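Local coordinates for aminoglycoside phosphotransferase (Streptomyces rimosus, PDB 6FUC), which probably transfers a phosphate group from ATP to a hydroxyl of streptomycin, an aminoglycoside kinase reaction that underlies resistance to the antibiotic, at residues A181-C186 with L213-P218; R40-V45 with G84-T89; S136-V141 with L264-L269; P193-D198 with A205-L210; S61-Q66 with R115-L120. All coordinates share one frame; numbering follows the deposited sequence. Where two conformers were deposited one is given.

Interaction 1: A181-C186 with L213-P218; sequences AQTVVC and LGRADP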
# COMPACT_ATOMS: atom_id res chain seq x y z
N ALA A 181 6.69 20.64 4.16
CA ALA A 181 8.08 20.71 4.49
C ALA A 181 8.85 19.46 4.18
O ALA A 181 10.05 19.55 3.88
CB ALA A 181 8.19 21.04 5.96
N GLN A 182 8.22 18.32 4.22
CA GLN A 182 8.93 17.06 4.05
C GLN A 182 7.88 16.22 3.23
O GLN A 182 6.98 15.60 3.76
CB GLN A 182 9.20 16.33 5.37
CG GLN A 182 10.10 17.05 6.41
CD GLN A 182 10.01 16.62 7.90
OE1 GLN A 182 9.44 15.69 8.26
NE2 GLN A 182 10.63 17.41 8.76
N THR A 183 7.87 16.44 1.96
CA THR A 183 7.16 15.56 1.04
C THR A 183 8.14 14.62 0.33
O THR A 183 9.25 15.03 -0.03
CB THR A 183 6.41 16.43 -0.02
OG1 THR A 183 5.33 17.11 0.58
CG2 THR A 183 5.85 15.67 -1.23
N VAL A 184 7.67 13.41 0.12
CA VAL A 184 8.38 12.41 -0.65
C VAL A 184 7.39 11.72 -1.58
O VAL A 184 6.18 11.88 -1.44
CB VAL A 184 9.07 11.36 0.26
CG1 VAL A 184 10.03 11.98 1.23
CG2 VAL A 184 8.05 10.53 0.99
N VAL A 185 7.91 10.92 -2.53
CA VAL A 185 7.07 9.99 -3.27
C VAL A 185 6.87 8.75 -2.42
O VAL A 185 7.78 7.98 -2.19
CB VAL A 185 7.67 9.61 -4.62
CG1 VAL A 185 6.76 8.63 -5.33
CG2 VAL A 185 7.94 10.86 -5.47
N CYS A 186 5.66 8.63 -1.85
CA CYS A 186 5.29 7.49 -1.05
C CYS A 186 4.79 6.30 -1.91
O CYS A 186 4.15 6.50 -2.93
CB CYS A 186 4.17 7.84 -0.06
SG CYS A 186 4.70 8.74 1.38
N LEU A 213 0.36 5.20 -4.91
CA LEU A 213 1.68 5.84 -5.03
C LEU A 213 1.49 7.34 -5.28
O LEU A 213 0.64 7.76 -6.07
CB LEU A 213 2.42 5.18 -6.17
CG LEU A 213 3.78 5.76 -6.50
CD1 LEU A 213 4.88 4.73 -6.68
CD2 LEU A 213 3.77 6.82 -7.43
N GLY A 214 2.33 8.16 -4.64
CA GLY A 214 2.31 9.58 -4.94
C GLY A 214 2.90 10.38 -3.85
O GLY A 214 3.21 9.87 -2.75
N ARG A 215 3.01 11.70 -4.07
CA ARG A 215 3.49 12.61 -3.06
C ARG A 215 2.68 12.48 -1.78
O ARG A 215 1.44 12.50 -1.81
CB ARG A 215 3.32 14.06 -3.53
CG ARG A 215 4.32 14.49 -4.57
CD ARG A 215 4.38 15.99 -4.72
NE ARG A 215 3.22 16.61 -5.31
CZ ARG A 215 3.05 16.77 -6.62
NH1 ARG A 215 3.95 16.25 -7.45
NH2 ARG A 215 2.01 17.40 -7.10
N ALA A 216 3.39 12.51 -0.63
CA ALA A 216 2.80 12.60 0.66
C ALA A 216 3.92 12.77 1.69
O ALA A 216 5.10 12.67 1.37
CB ALA A 216 1.95 11.37 1.00
N ASP A 217 3.54 13.02 2.94
CA ASP A 217 4.49 13.00 4.03
C ASP A 217 5.09 11.57 4.14
O ASP A 217 4.33 10.60 4.05
CB ASP A 217 3.71 13.38 5.31
CG ASP A 217 4.54 13.53 6.54
OD1 ASP A 217 5.34 12.64 6.90
OD2 ASP A 217 4.41 14.55 7.19
N PRO A 218 6.40 11.45 4.37
CA PRO A 218 6.94 10.07 4.51
C PRO A 218 6.27 9.22 5.57
O PRO A 218 6.29 8.00 5.46
CB PRO A 218 8.40 10.31 4.83
CG PRO A 218 8.49 11.72 5.34
CD PRO A 218 7.43 12.47 4.55

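Interaction 2: R40-V45 with G84-T89; sequences RYAKCV and GLLTST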
# COMPACT_ATOMS: atom_id res chain seq x y z
N ARG A 40 2.03 -14.29 -13.28
CA ARG A 40 1.25 -13.10 -13.59
C ARG A 40 0.13 -12.94 -12.59
O ARG A 40 -0.42 -13.95 -12.09
CB ARG A 40 0.65 -13.19 -15.02
CG ARG A 40 1.71 -13.31 -16.10
CD ARG A 40 1.20 -13.30 -17.54
NE ARG A 40 2.41 -13.51 -18.46
CZ ARG A 40 2.66 -12.89 -19.64
NH1 ARG A 40 1.79 -12.05 -20.16
NH2 ARG A 40 3.81 -13.07 -20.26
N TYR A 41 -0.17 -11.69 -12.26
CA TYR A 41 -1.29 -11.33 -11.44
C TYR A 41 -2.25 -10.49 -12.25
O TYR A 41 -1.87 -9.84 -13.23
CB TYR A 41 -0.85 -10.55 -10.21
CG TYR A 41 -0.35 -11.34 -9.05
CD1 TYR A 41 0.92 -11.82 -9.06
CD2 TYR A 41 -1.18 -11.62 -7.97
CE1 TYR A 41 1.43 -12.54 -7.99
CE2 TYR A 41 -0.71 -12.39 -6.87
CZ TYR A 41 0.63 -12.81 -6.91
OH TYR A 41 1.14 -13.48 -5.82
N ALA A 42 -3.52 -10.47 -11.82
CA ALA A 42 -4.52 -9.60 -12.45
C ALA A 42 -5.40 -8.98 -11.37
O ALA A 42 -5.87 -9.70 -10.47
CB ALA A 42 -5.35 -10.27 -13.47
N LYS A 43 -5.68 -7.72 -11.47
CA LYS A 43 -6.63 -7.08 -10.59
C LYS A 43 -7.75 -6.59 -11.43
O LYS A 43 -7.52 -5.92 -12.46
CB LYS A 43 -5.96 -5.91 -9.87
CG LYS A 43 -6.78 -5.19 -8.89
CD LYS A 43 -5.92 -4.27 -8.02
CE LYS A 43 -6.89 -3.37 -7.24
NZ LYS A 43 -6.06 -2.42 -6.43
N CYS A 44 -8.98 -6.96 -11.06
CA CYS A 44 -10.14 -6.55 -11.82
C CYS A 44 -11.11 -5.79 -10.97
O CYS A 44 -11.25 -6.11 -9.77
CB CYS A 44 -10.87 -7.75 -12.41
SG CYS A 44 -9.88 -8.78 -13.53
N VAL A 45 -11.82 -4.86 -11.59
CA VAL A 45 -12.74 -3.99 -10.88
C VAL A 45 -13.99 -3.79 -11.71
O VAL A 45 -13.97 -3.89 -12.97
CB VAL A 45 -12.10 -2.60 -10.53
CG1 VAL A 45 -10.84 -2.78 -9.70
CG2 VAL A 45 -11.88 -1.74 -11.78
N GLY A 84 -9.54 -4.96 -16.25
CA GLY A 84 -8.50 -5.83 -15.69
C GLY A 84 -7.15 -5.30 -15.99
O GLY A 84 -6.84 -4.90 -17.11
N LEU A 85 -6.31 -5.31 -14.95
CA LEU A 85 -4.93 -4.87 -15.01
C LEU A 85 -4.05 -6.08 -14.76
O LEU A 85 -4.06 -6.64 -13.65
CB LEU A 85 -4.68 -3.80 -13.95
CG LEU A 85 -3.28 -3.36 -13.73
CD1 LEU A 85 -2.63 -2.87 -15.00
CD2 LEU A 85 -3.18 -2.32 -12.62
N LEU A 86 -3.31 -6.50 -15.79
CA LEU A 86 -2.46 -7.69 -15.69
C LEU A 86 -1.03 -7.23 -15.47
O LEU A 86 -0.53 -6.37 -16.20
CB LEU A 86 -2.56 -8.54 -16.96
CG LEU A 86 -3.82 -9.31 -17.20
CD1 LEU A 86 -5.03 -8.46 -17.42
CD2 LEU A 86 -3.66 -10.25 -18.37
N THR A 87 -0.34 -7.78 -14.43
CA THR A 87 1.00 -7.41 -14.10
C THR A 87 1.88 -8.64 -13.86
O THR A 87 1.40 -9.73 -13.56
CB THR A 87 1.01 -6.51 -12.83
OG1 THR A 87 0.31 -7.18 -11.76
CG2 THR A 87 0.39 -5.11 -13.09
N SER A 88 3.19 -8.41 -13.98
CA SER A 88 4.15 -9.47 -13.66
C SER A 88 4.21 -9.66 -12.12
O SER A 88 4.19 -8.71 -11.34
CB SER A 88 5.50 -9.15 -14.25
OG SER A 88 5.98 -7.92 -13.75
N THR A 89 4.40 -10.92 -11.71
CA THR A 89 4.72 -11.20 -10.34
C THR A 89 6.04 -10.62 -9.96
O THR A 89 7.02 -10.76 -10.70
CB THR A 89 4.75 -12.72 -10.13
OG1 THR A 89 3.44 -13.18 -10.42
CG2 THR A 89 5.19 -13.14 -8.75

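Interaction 3: S136-V141 with L264-L269; sequences SMARDV and LHLDPL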
# COMPACT_ATOMS: atom_id res chain seq x y z
N SER A 136 -10.16 14.00 2.50
CA SER A 136 -11.43 13.98 1.78
C SER A 136 -11.95 12.57 1.51
O SER A 136 -13.17 12.32 1.67
CB SER A 136 -11.28 14.81 0.51
OG SER A 136 -10.93 16.15 0.87
N MET A 137 -11.07 11.62 1.19
CA MET A 137 -11.49 10.27 1.06
C MET A 137 -12.06 9.70 2.36
O MET A 137 -13.11 9.03 2.37
CB MET A 137 -10.28 9.45 0.66
CG MET A 137 -9.85 9.53 -0.78
SD MET A 137 -8.51 8.43 -1.20
CE MET A 137 -9.47 6.96 -1.49
N ALA A 138 -11.42 9.94 3.48
CA ALA A 138 -11.94 9.49 4.78
C ALA A 138 -13.30 10.10 5.08
O ALA A 138 -14.15 9.41 5.59
CB ALA A 138 -10.95 9.85 5.86
N ARG A 139 -13.46 11.40 4.81
CA ARG A 139 -14.80 11.98 5.04
C ARG A 139 -15.89 11.22 4.28
O ARG A 139 -16.98 10.97 4.78
CB ARG A 139 -14.84 13.48 4.65
CG ARG A 139 -14.02 14.37 5.53
CD ARG A 139 -14.33 15.88 5.34
NE ARG A 139 -13.64 16.45 4.16
CZ ARG A 139 -12.61 17.33 4.26
NH1 ARG A 139 -12.20 17.77 5.46
NH2 ARG A 139 -12.01 17.81 3.19
N ASP A 140 -15.57 10.83 3.06
CA ASP A 140 -16.52 10.09 2.23
C ASP A 140 -16.82 8.67 2.74
O ASP A 140 -17.95 8.21 2.78
CB ASP A 140 -15.97 10.04 0.77
CG ASP A 140 -16.79 9.16 -0.16
OD1 ASP A 140 -17.99 9.41 -0.29
OD2 ASP A 140 -16.23 8.21 -0.78
N VAL A 141 -15.76 7.94 3.11
CA VAL A 141 -15.95 6.60 3.65
C VAL A 141 -16.82 6.67 4.93
O VAL A 141 -17.72 5.86 5.13
CB VAL A 141 -14.61 5.92 3.94
CG1 VAL A 141 -14.76 4.55 4.56
CG2 VAL A 141 -13.75 5.81 2.69
N LEU A 264 -1.22 6.66 11.08
CA LEU A 264 -1.71 5.35 11.47
C LEU A 264 -3.22 5.35 11.64
O LEU A 264 -3.89 4.43 11.24
CB LEU A 264 -1.04 4.89 12.76
CG LEU A 264 -1.40 3.47 13.16
CD1 LEU A 264 -0.95 2.42 12.12
CD2 LEU A 264 -0.82 3.18 14.52
N HIS A 265 -3.69 6.41 12.30
CA HIS A 265 -5.09 6.52 12.61
C HIS A 265 -5.99 6.98 11.43
O HIS A 265 -7.15 6.58 11.35
CB HIS A 265 -5.29 7.44 13.80
CG HIS A 265 -4.79 6.82 15.06
ND1 HIS A 265 -4.80 7.50 16.26
CD2 HIS A 265 -4.25 5.60 15.32
CE1 HIS A 265 -4.29 6.71 17.20
NE2 HIS A 265 -3.94 5.55 16.65
N LEU A 266 -5.39 7.77 10.54
CA LEU A 266 -6.14 8.20 9.36
C LEU A 266 -6.36 7.03 8.41
O LEU A 266 -7.44 6.87 7.80
CB LEU A 266 -5.39 9.33 8.65
CG LEU A 266 -6.03 9.83 7.37
CD1 LEU A 266 -7.44 10.38 7.56
CD2 LEU A 266 -5.11 10.86 6.72
N ASP A 267 -5.31 6.23 8.18
CA ASP A 267 -5.31 5.28 7.06
C ASP A 267 -6.54 4.42 7.06
O ASP A 267 -7.17 4.26 5.97
CB ASP A 267 -4.00 4.48 7.07
CG ASP A 267 -3.84 3.74 5.75
OD1 ASP A 267 -3.29 4.43 4.79
OD2 ASP A 267 -4.27 2.59 5.66
N PRO A 268 -6.95 3.76 8.15
CA PRO A 268 -8.07 2.86 8.03
C PRO A 268 -9.38 3.50 7.66
O PRO A 268 -10.29 2.85 7.15
CB PRO A 268 -8.16 2.18 9.40
CG PRO A 268 -7.40 3.02 10.28
CD PRO A 268 -6.35 3.73 9.50
N LEU A 269 -9.52 4.79 7.92
CA LEU A 269 -10.71 5.55 7.60
C LEU A 269 -10.86 5.83 6.09
O LEU A 269 -11.87 6.31 5.66
CB LEU A 269 -10.74 6.87 8.40
CG LEU A 269 -10.64 6.70 9.89
CD1 LEU A 269 -10.56 8.07 10.52
CD2 LEU A 269 -11.75 5.89 10.47

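Interaction 4: P193-D198 with A205-L210; sequences PNIILD and AGFIDL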
# COMPACT_ATOMS: atom_id res chain seq x y z
N PRO A 193 2.68 -6.63 3.70
CA PRO A 193 2.34 -7.46 2.56
C PRO A 193 2.83 -6.91 1.24
O PRO A 193 2.93 -7.66 0.26
CB PRO A 193 0.80 -7.53 2.59
CG PRO A 193 0.50 -7.43 4.08
CD PRO A 193 1.49 -6.41 4.56
N ASN A 194 3.02 -5.60 1.16
CA ASN A 194 3.32 -4.93 -0.11
C ASN A 194 4.80 -4.79 -0.38
O ASN A 194 5.20 -4.17 -1.39
CB ASN A 194 2.54 -3.64 -0.23
CG ASN A 194 1.08 -3.89 -0.28
OD1 ASN A 194 0.63 -4.96 -0.74
ND2 ASN A 194 0.27 -2.89 0.07
N ILE A 195 5.63 -5.38 0.48
CA ILE A 195 7.10 -5.39 0.30
C ILE A 195 7.46 -6.86 0.08
O ILE A 195 7.23 -7.69 0.95
CB ILE A 195 7.82 -4.82 1.53
CG1 ILE A 195 7.31 -3.41 1.87
CG2 ILE A 195 9.29 -4.90 1.31
CD1 ILE A 195 7.84 -2.90 3.15
N ILE A 196 8.03 -7.17 -1.08
CA ILE A 196 8.40 -8.54 -1.42
C ILE A 196 9.89 -8.68 -1.15
O ILE A 196 10.69 -7.86 -1.62
CB ILE A 196 8.07 -8.88 -2.86
CG1 ILE A 196 6.61 -8.58 -3.18
CG2 ILE A 196 8.38 -10.37 -3.11
CD1 ILE A 196 5.55 -9.22 -2.29
N LEU A 197 10.26 -9.74 -0.44
CA LEU A 197 11.65 -10.01 -0.07
C LEU A 197 12.21 -11.14 -0.91
O LEU A 197 11.54 -12.13 -1.22
CB LEU A 197 11.73 -10.43 1.41
CG LEU A 197 11.12 -9.44 2.39
CD1 LEU A 197 11.22 -9.97 3.81
CD2 LEU A 197 11.71 -8.07 2.29
N ASP A 198 13.50 -11.01 -1.26
CA ASP A 198 14.21 -12.10 -1.90
C ASP A 198 14.43 -13.21 -0.85
O ASP A 198 14.95 -12.95 0.20
CB ASP A 198 15.56 -11.59 -2.41
CG ASP A 198 16.39 -12.62 -3.11
OD1 ASP A 198 16.70 -13.70 -2.59
OD2 ASP A 198 16.77 -12.35 -4.27
N ALA A 205 13.04 -7.49 -2.94
CA ALA A 205 12.84 -7.84 -4.34
C ALA A 205 12.04 -6.80 -5.08
O ALA A 205 12.30 -6.53 -6.27
CB ALA A 205 12.16 -9.20 -4.48
N GLY A 206 11.04 -6.22 -4.44
CA GLY A 206 10.27 -5.14 -5.07
C GLY A 206 9.08 -4.82 -4.24
O GLY A 206 8.80 -5.45 -3.23
N PHE A 207 8.36 -3.80 -4.69
CA PHE A 207 7.12 -3.35 -4.08
C PHE A 207 5.93 -3.76 -4.96
O PHE A 207 6.09 -3.79 -6.18
CB PHE A 207 7.12 -1.84 -3.94
CG PHE A 207 8.23 -1.31 -3.08
CD1 PHE A 207 8.16 -1.39 -1.72
CD2 PHE A 207 9.37 -0.77 -3.64
CE1 PHE A 207 9.19 -0.90 -0.90
CE2 PHE A 207 10.41 -0.29 -2.82
CZ PHE A 207 10.27 -0.35 -1.46
N ILE A 208 4.79 -4.03 -4.34
CA ILE A 208 3.57 -4.32 -5.07
C ILE A 208 2.42 -3.43 -4.56
O ILE A 208 2.60 -2.70 -3.58
CB ILE A 208 3.21 -5.81 -5.00
CG1 ILE A 208 2.89 -6.25 -3.55
CG2 ILE A 208 4.26 -6.68 -5.64
CD1 ILE A 208 2.12 -7.55 -3.46
N ASP A 209 1.29 -3.52 -5.21
CA ASP A 209 0.06 -2.85 -4.76
C ASP A 209 0.27 -1.33 -4.63
O ASP A 209 0.10 -0.70 -3.59
CB ASP A 209 -0.55 -3.52 -3.55
CG ASP A 209 -1.14 -4.92 -3.95
OD1 ASP A 209 -1.32 -5.23 -5.14
OD2 ASP A 209 -1.37 -5.73 -3.04
N LEU A 210 0.62 -0.76 -5.81
CA LEU A 210 1.06 0.63 -5.97
C LEU A 210 -0.02 1.61 -6.30
O LEU A 210 0.26 2.73 -6.71
CB LEU A 210 2.17 0.64 -7.02
CG LEU A 210 3.44 -0.08 -6.65
CD1 LEU A 210 4.26 -0.46 -7.85
CD2 LEU A 210 4.26 0.74 -5.71

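Interaction 5: S61-Q66 with R115-L120; sequences SWLSTQ and RRLHEL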
# COMPACT_ATOMS: atom_id res chain seq x y z
N SER A 61 3.23 1.57 -14.36
CA SER A 61 4.02 1.85 -15.53
C SER A 61 5.01 2.97 -15.34
O SER A 61 6.15 2.90 -15.79
CB SER A 61 3.07 2.14 -16.67
OG SER A 61 3.65 2.58 -17.68
N TRP A 62 4.62 4.04 -14.66
CA TRP A 62 5.55 5.13 -14.39
C TRP A 62 6.70 4.65 -13.51
O TRP A 62 7.87 4.98 -13.77
CB TRP A 62 4.84 6.33 -13.78
CG TRP A 62 5.74 7.45 -13.45
CD1 TRP A 62 6.26 8.38 -14.30
CD2 TRP A 62 6.32 7.75 -12.16
NE1 TRP A 62 7.07 9.24 -13.63
CE2 TRP A 62 7.12 8.89 -12.30
CE3 TRP A 62 6.19 7.19 -10.90
CZ2 TRP A 62 7.78 9.47 -11.22
CZ3 TRP A 62 6.87 7.75 -9.83
CH2 TRP A 62 7.64 8.86 -10.02
N LEU A 63 6.38 3.90 -12.46
CA LEU A 63 7.47 3.47 -11.55
C LEU A 63 8.48 2.63 -12.26
O LEU A 63 9.68 2.65 -11.90
CB LEU A 63 6.91 2.76 -10.32
CG LEU A 63 7.90 2.60 -9.17
CD1 LEU A 63 8.22 3.92 -8.51
CD2 LEU A 63 7.39 1.64 -8.15
N SER A 64 8.07 1.89 -13.30
CA SER A 64 8.99 1.10 -14.08
C SER A 64 10.05 1.96 -14.79
O SER A 64 11.01 1.39 -15.31
CB SER A 64 8.25 0.26 -15.14
OG SER A 64 7.86 0.98 -16.29
N THR A 65 9.86 3.27 -14.85
CA THR A 65 10.83 4.18 -15.48
C THR A 65 11.73 4.87 -14.44
O THR A 65 12.58 5.69 -14.81
CB THR A 65 10.15 5.25 -16.32
OG1 THR A 65 9.51 6.24 -15.49
CG2 THR A 65 9.16 4.71 -17.30
N GLN A 66 11.56 4.57 -13.16
CA GLN A 66 12.16 5.29 -12.05
C GLN A 66 13.26 4.52 -11.30
O GLN A 66 13.73 4.96 -10.27
CB GLN A 66 11.11 5.76 -11.06
CG GLN A 66 10.08 6.68 -11.70
CD GLN A 66 10.74 7.96 -12.19
OE1 GLN A 66 11.34 8.68 -11.39
NE2 GLN A 66 10.62 8.24 -13.47
N ARG A 115 14.01 4.32 1.37
CA ARG A 115 14.71 5.58 1.22
C ARG A 115 14.89 5.89 -0.26
O ARG A 115 14.71 7.05 -0.71
CB ARG A 115 16.07 5.54 1.94
CG ARG A 115 16.83 6.82 1.72
CD ARG A 115 18.17 6.87 2.37
NE ARG A 115 19.07 5.76 2.11
CZ ARG A 115 19.66 5.43 0.96
NH1 ARG A 115 19.47 6.10 -0.19
NH2 ARG A 115 20.48 4.39 0.95
N ARG A 116 15.27 4.91 -1.06
CA ARG A 116 15.45 5.16 -2.49
C ARG A 116 14.15 5.63 -3.14
O ARG A 116 14.14 6.59 -3.92
CB ARG A 116 16.00 3.93 -3.22
CG ARG A 116 17.42 3.63 -2.84
CD ARG A 116 17.89 2.36 -3.63
NE ARG A 116 18.02 2.66 -5.10
CZ ARG A 116 17.17 2.37 -6.11
NH1 ARG A 116 15.98 1.70 -5.98
NH2 ARG A 116 17.53 2.82 -7.29
N LEU A 117 13.03 4.99 -2.81
CA LEU A 117 11.75 5.43 -3.32
C LEU A 117 11.45 6.86 -2.90
O LEU A 117 11.04 7.73 -3.71
CB LEU A 117 10.66 4.48 -2.87
CG LEU A 117 9.23 4.87 -3.15
CD1 LEU A 117 8.93 4.94 -4.64
CD2 LEU A 117 8.29 3.88 -2.49
N HIS A 118 11.68 7.12 -1.60
CA HIS A 118 11.48 8.42 -1.02
C HIS A 118 12.55 9.49 -1.45
O HIS A 118 12.57 10.62 -0.92
CB HIS A 118 11.45 8.35 0.48
CG HIS A 118 10.25 7.66 1.06
ND1 HIS A 118 10.01 7.68 2.41
CD2 HIS A 118 9.21 7.00 0.50
CE1 HIS A 118 8.89 7.04 2.66
NE2 HIS A 118 8.38 6.59 1.51
N GLU A 119 13.45 9.15 -2.27
CA GLU A 119 14.37 10.09 -2.85
C GLU A 119 14.02 10.44 -4.27
O GLU A 119 14.64 11.37 -4.80
CB GLU A 119 15.83 9.57 -2.73
CG GLU A 119 16.29 9.76 -1.29
CD GLU A 119 17.68 9.25 -1.04
OE1 GLU A 119 18.28 8.63 -1.90
OE2 GLU A 119 18.18 9.42 0.07
N LEU A 120 13.01 9.83 -4.88
CA LEU A 120 12.54 10.34 -6.17
C LEU A 120 12.12 11.79 -6.01
O LEU A 120 11.52 12.14 -5.01
CB LEU A 120 11.37 9.52 -6.68
CG LEU A 120 11.69 8.06 -7.05
CD1 LEU A 120 10.43 7.40 -7.54
CD2 LEU A 120 12.81 7.97 -8.07

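Interaction 1: A181-C186 with L213-P218
V184 and C186 pair with A216 and G214 in a short two-stranded antiparallel ribbon of the C-terminal lobe, the pair that in the kinase fold flanks the catalytic loop. Strand 184-186 leads into what is, by family, that loop, and strand 214-216 probably returns from the active site. Four backbone bonds tie them, two per hydrogen-bonded pair. The bond from V184 N to A216 O is nearly straight at the hydrogen (177°), whereas that from C186 N to G214 O, 2.9 Å long, is more bent (147°).

The tight side carries V184, C186 and A216. C186 SG, anti to its own carbonyl carbon (chi1 -78°), packs against A216 CB at 3.8 Å. V184 CG2 sits in the crowded position between its backbone N and carbonyl carbon, and from there it reaches P218 CB, just past the end of strand 214-216, at 3.9 Å. The backbone conformation of G214 is one that by itself calls for glycine.

V185 CG1 and L213 CD2, both buried, make only a slight contact at 4.1 Å. The solvent side lies at Q182, T183 and R215. T183 CG2 lies across the aliphatic part of R215, 3.8 Å from its CB, while the guanidinium runs on to a salt bridge with E130 and a bond to P122 O. Q182 is exposed at the margin; its OE1 accepts from R259 NH2, which also pairs with D217 OD2. Back on the packed side, C186 SG comes within 3.3 Å of D217 O.

Interaction 2: R40-V45 with G84-T89
Y41 and T87, then K43 and L85, face each other as hydrogen-bonded pairs, giving four N-H...O=C bonds between the two strands; the one from Y41 N to T87 O is 2.8 Å long. These are adjacent antiparallel strands of the five-stranded N-lobe sheet of the kinase fold. Between the pairs, alpha hydrogens also turn toward carbonyl oxygens; A42 CA lies 3.2 Å from L85 O.

Side chains add to this on both faces. A42 CB meets L86 CG at 4.1 Å, and C44 SG rests on G84 CA at 3.9 Å. On the face of Y41 and T87, CB of the tyrosine nears T87 OG1. Farther along, T89 OG1 stands at the edge of the Y41 ring, near its plane and 3.2 Å from both CD1 and CE1. T89 OG1 is also hydrogen-bonded to G38 O, which fixes the hydroxyl at this rim.

Farther out, L11 of helix 4-12 touches A42, C44 and L86. L53 of helix 50-63 packs on K43 and L85 from the other side. K43 runs fully extended away from the strand pair, CG anti to the backbone N (chi1 -177°), and its NZ forms a salt bridge with E56.

That Lys-Glu pair matches the one by which kinases of this fold couple the sheet to its helix, where the lysine usually contacts nucleotide phosphates. The paired strands hold the backbone of K43 in place and E56 fixes its amine, an arrangement consistent with a part in placing ATP.

Interaction 3: S136-V141 with L264-L269
L269 offers the flat group that matters between A138 and V141: its backbone carbonyl, since no ring takes part in this contact. The oxygen points into the side of helix 131-143. A138 CA approaches it at 3.3 Å in a CA-H...O contact with an angle of 152° at the hydrogen. V141 comes in from one helical turn on, its CB 3.3 Å from the same L269 O. Both valine methyls reach that oxygen as well: CG1 stands anti to the backbone N (chi1 178°), CG2 anti to the carbonyl carbon, and each lies 3.6 Å from L269 O.

Beside this carbonyl the packing is purely apolar. A138 CB touches L269 CB at 3.9 Å, and L266 brings its CD1 within 3.9 Å of A138 CB. The alanine CB is thus the methyl on which L266 and L269 of segment 264-269 converge. L165 of helix 161-168 packs on both A138 and L269, and F135 and L131 touch L266, so the contact belongs to the helical interior of the C-terminal lobe.

Chemically, the contact is van der Waals packing plus one CA-H...O contact. L269 O is buried here and finds no hydrogen-bonding partner anywhere in the model. The alpha hydrogen of A138 probably gives it weak, partial compensation, with the carbons of V141 packed against the oxygen, and some cost in energy is likely.

Interaction 4: P193-D198 with A205-L210
N194 and D209 cross at about a right angle, amide and carboxylate planes 86° apart, with N194 OD1 only 3.1 Å from D209 OD2. Both are acceptors, so this is no hydrogen bond. The bond from N194 ND2 to D189 O holds the amide in this orientation. D209 itself has left-handed backbone angles, and its CB lies 3.4 Å from N194 OD1.

The two residues stand at the open end of the hairpin formed by strands 195-197 and 204-207. I208 N bonds to N194 O, and I196 N bonds to G206 O. At the far end I196 O takes two donors from the same face of its plane, A205 N at 2.7 Å and G206 N at 3.3 Å. A205 and G206 thus share one partner, a classic beta bulge.

The hydrophobic side chains form two groups. I195 and F207 lie side by side, pointing the same way, with CG1 of the isoleucine 4.2 Å from ring atom CE1 of F207; helix 100-117 packs against both, I110 on I195 and A113 and V114 on F207. On the side of I196, I208 crosses it at about a right angle. I208 CG1 sits between its backbone N and carbonyl carbon (chi1 64°), and CD1 beyond it comes 4.0 Å from I196 CD1.

In kinases of this fold, an asparagine and an aspartate at these places usually share magnesium; by analogy, the two acceptor oxygens facing each other here may help to hold a metal ion when nucleotide is bound.

Interaction 5: S61-Q66 with R115-L120
L120 makes most of the apolar contact, reaching W62, L63 and Q66 where two helices of the kinase fold run out. Its CD1 meets W62 CH2 tip to tip at 4.0 Å and L63 CD1 at 4.2 Å. L63 CD1 also touches L117 CD1 at 4.1 Å, the two leucines crossing at about a right angle. Q66 and L120 cross obliquely: Q66 CB approaches L120 CD1 at 3.9 Å, and Q66 OE1 comes 3.7 Å from L120 CD2.

One further contact, within segment 61-66, involves a ring face. Q66 CG, anti to its own carbonyl carbon (chi1 -59°), lies 3.5 Å above the plane of the W62 indole, offset toward the rim.

No hydrogen bond crosses between the segments, but those inside segment 61-66 shape its side of the contact. W62 O is held by both T65 N and T65 OG1, the hydroxyl lying in the carbonyl plane at 2.7 Å from W62 O. T65 OG1 in turn accepts from Q66 NE2 (167° at the hydrogen), which steadies the amide beside L120.

A type I turn ends each segment, L63 to Q66 and L117 to L120. The contact therefore joins the C-terminal part of helix 50-63, from the N-terminal lobe, to that of helix 100-117; L63 also packs on L210, and L120 leans on V185 of strand 184-186.

Interactions 1, 4 and 5 form a connected group. Interaction 4 is nested in the loop closed by interaction 1, its strands lying between 184-186 and 214-216 in the chain, with centres about 18 Å apart. Interaction 5 touches both: V185 O comes 3.2 Å from H118 CD2, and L63 CD2 lies 3.8 Å from L210 CD1. Interaction 2 builds the N-terminal sheet, its centre about 15 Å from that of interaction 4. By analogy with the kinase fold, K43 and the N194-D209 pair probably approach the ATP site from opposite lobes. Interaction 3 packs segment 264-269 on helix 131-143 in the C-terminal lobe, its centre about 23 Å from that of interaction 4.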